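Local coordinates for amino acid amide racemase (Ochrobactrum anthropi, PDB 6GIO), which is a pyridoxal-5'-phosphate-binding racemase that belongs to the class-III aminotransferase family and assembles from two copies of the chain, at residues K32-I37 / M399-L404. Residues are numbered along the deposited sequence; the frame is centred on the assembly and turned at random.
Sequences KGNRLI and MPPLTL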
loop_
_atom_site.group_PDB
_atom_site.type_symbol
_atom_site.label_atom_id
_atom_site.label_comp_id
_atom_site.label_asym_id
_atom_site.label_seq_id
_atom_site.Cartn_x
_atom_site.Cartn_y
_atom_site.Cartn_z
ATOM N N LYS C 32 12.841 17.750 -12.024
ATOM C CA LYS C 32 14.094 18.355 -11.597
ATOM C C LYS C 32 13.843 19.551 -10.727
ATOM O O LYS C 32 13.248 20.551 -11.176
ATOM C CB LYS C 32 14.946 18.774 -12.808
ATOM C CG LYS C 32 16.337 19.251 -12.430
ATOM C CD LYS C 32 16.974 20.087 -13.532
ATOM C CE LYS C 32 18.318 20.650 -13.079
ATOM N NZ LYS C 32 19.410 20.192 -13.982
ATOM N N GLY C 33 14.324 19.457 -9.480
ATOM C CA GLY C 33 14.071 20.477 -8.502
ATOM C C GLY C 33 12.602 20.523 -8.209
ATOM O O GLY C 33 11.942 19.498 -7.999
ATOM N N ASN C 34 12.067 21.724 -8.224
ATOM C CA ASN C 34 10.648 21.914 -8.045
ATOM C C ASN C 34 9.903 21.911 -9.395
ATOM O O ASN C 34 8.756 22.356 -9.460
ATOM C CB ASN C 34 10.421 23.208 -7.263
ATOM C CG ASN C 34 11.188 23.227 -5.933
ATOM O OD1 ASN C 34 11.297 22.213 -5.252
ATOM N ND2 ASN C 34 11.771 24.362 -5.601
ATOM N N ARG C 35 10.519 21.413 -10.464
ATOM C CA ARG C 35 9.823 21.398 -11.783
ATOM C C ARG C 35 9.603 19.997 -12.318
ATOM O O ARG C 35 10.378 19.095 -12.005
ATOM C CB ARG C 35 10.600 22.220 -12.821
ATOM C CG ARG C 35 11.033 23.615 -12.341
ATOM C CD ARG C 35 11.628 24.439 -13.485
ATOM N NE ARG C 35 10.559 24.895 -14.361
ATOM C CZ ARG C 35 9.838 26.003 -14.160
ATOM N NH1 ARG C 35 8.875 26.306 -15.018
ATOM N NH2 ARG C 35 10.085 26.813 -13.131
ATOM N N LEU C 36 8.535 19.812 -13.107
ATOM C CA LEU C 36 8.207 18.534 -13.709
ATOM C C LEU C 36 8.373 18.657 -15.215
ATOM O O LEU C 36 8.069 19.709 -15.790
ATOM C CB LEU C 36 6.772 18.096 -13.382
ATOM C CG LEU C 36 6.584 17.716 -11.902
ATOM C CD1 LEU C 36 5.109 17.594 -11.582
ATOM C CD2 LEU C 36 7.340 16.438 -11.538
ATOM N N ILE C 37 8.851 17.586 -15.853
ATOM C CA ILE C 37 9.103 17.645 -17.301
ATOM C C ILE C 37 8.027 16.909 -18.076
ATOM O O ILE C 37 7.846 15.706 -17.940
ATOM C CB ILE C 37 10.479 17.040 -17.685
ATOM C CG1 ILE C 37 11.563 17.492 -16.723
ATOM C CG2 ILE C 37 10.797 17.346 -19.153
ATOM C CD1 ILE C 37 11.763 18.979 -16.608
ATOM N N MET C 399 0.218 22.763 -2.776
ATOM C CA MET C 399 1.004 21.915 -1.877
ATOM C C MET C 399 2.383 21.760 -2.475
ATOM O O MET C 399 2.802 20.659 -2.765
ATOM C CB MET C 399 0.328 20.534 -1.771
ATOM C CG MET C 399 -1.007 20.597 -1.036
ATOM S SD MET C 399 -0.771 20.720 0.753
ATOM C CE MET C 399 -0.140 19.104 1.134
ATOM N N PRO C 400 3.077 22.875 -2.734
ATOM C CA PRO C 400 4.336 22.712 -3.470
ATOM C C PRO C 400 5.416 22.029 -2.619
ATOM O O PRO C 400 5.310 22.017 -1.376
ATOM C CB PRO C 400 4.743 24.153 -3.799
ATOM C CG PRO C 400 4.074 25.012 -2.768
ATOM C CD PRO C 400 2.806 24.289 -2.394
ATOM N N PRO C 401 6.493 21.544 -3.271
ATOM C CA PRO C 401 7.665 21.088 -2.520
ATOM C C PRO C 401 8.134 22.160 -1.524
ATOM O O PRO C 401 8.033 23.381 -1.796
ATOM C CB PRO C 401 8.694 20.868 -3.611
ATOM C CG PRO C 401 7.896 20.607 -4.843
ATOM C CD PRO C 401 6.744 21.546 -4.721
ATOM N N LEU C 402 8.575 21.717 -0.364
ATOM C CA LEU C 402 9.031 22.600 0.677
ATOM C C LEU C 402 10.269 23.382 0.230
ATOM O O LEU C 402 10.659 24.369 0.855
ATOM C CB LEU C 402 9.376 21.770 1.917
ATOM C CG LEU C 402 8.191 21.034 2.568
ATOM C CD1 LEU C 402 8.534 20.576 3.992
ATOM C CD2 LEU C 402 6.964 21.904 2.612
ATOM N N THR C 403 10.881 22.916 -0.855
ATOM C CA THR C 403 12.044 23.556 -1.431
ATOM C C THR C 403 11.696 24.658 -2.421
ATOM O O THR C 403 12.579 25.169 -3.108
ATOM C CB THR C 403 12.894 22.495 -2.159
ATOM O OG1 THR C 403 12.042 21.724 -3.003
ATOM C CG2 THR C 403 13.563 21.558 -1.118
ATOM N N LEU C 404 10.423 25.029 -2.488
ATOM C CA LEU C 404 9.978 26.100 -3.362
ATOM C C LEU C 404 10.806 27.384 -3.118
ATOM O O LEU C 404 10.980 27.826 -1.970
ATOM C CB LEU C 404 8.486 26.364 -3.159
ATOM C CG LEU C 404 7.818 27.287 -4.187
ATOM C CD1 LEU C 404 7.686 26.631 -5.558
ATOM C CD2 LEU C 404 6.467 27.762 -3.670
#
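N34 reaches from the tip of a beta hairpin to T403, and its side-chain amide meets this one residue at both ends. The hairpin joins strands 28-32 and 35-38 through a type II' turn from K32 to R35, with G33 and N34 as its two corner residues. In this class-III aminotransferase-family fold it forms one edge, within the chain, of the mixed sheet that also holds strands 43-46, 384-389 and 395-398, and the contact ties it to the loop between strand 395-398 and helix 406-424. The P401-L404 part of that loop folds into a type I turn. Each turn is closed by its own backbone: K32 and R35 exchange two hydrogen bonds, and L404 N donates to P401 O.

Two polar bonds are modelled between the turns, one doubtfully short and one weak. T403 OG1 donates to N34 OD1 at a doubtful 2.4 Å; chi1 of 49°, which sets OG1 between the backbone N and the carbonyl carbon, turns the hydroxyl toward that oxygen. On the other arm of the amide, N34 ND2 gives a weak bond to T403 O at 2.7 Å, bent to 148° at the hydrogen, the carbonyl being placed by the backbone of the type I turn. ND2 has a second acceptor, E408 OE1 on helix 406-424, consistent with the buried amide being held in this orientation.

The remaining contacts are van der Waals. The P401 ring and N34 run alongside in opposite directions, with P401 CB 3.4 Å from N34 OD1. Next to the amide nitrogen lies the L404 backbone, whose CA is 3.4 Å from N34 ND2.

R35 points away from the loop yet ties the hairpin to the same helix, through a salt bridge from its NH2 to E411 OE1, while its NE is hydrogen-bonded to S43 OG.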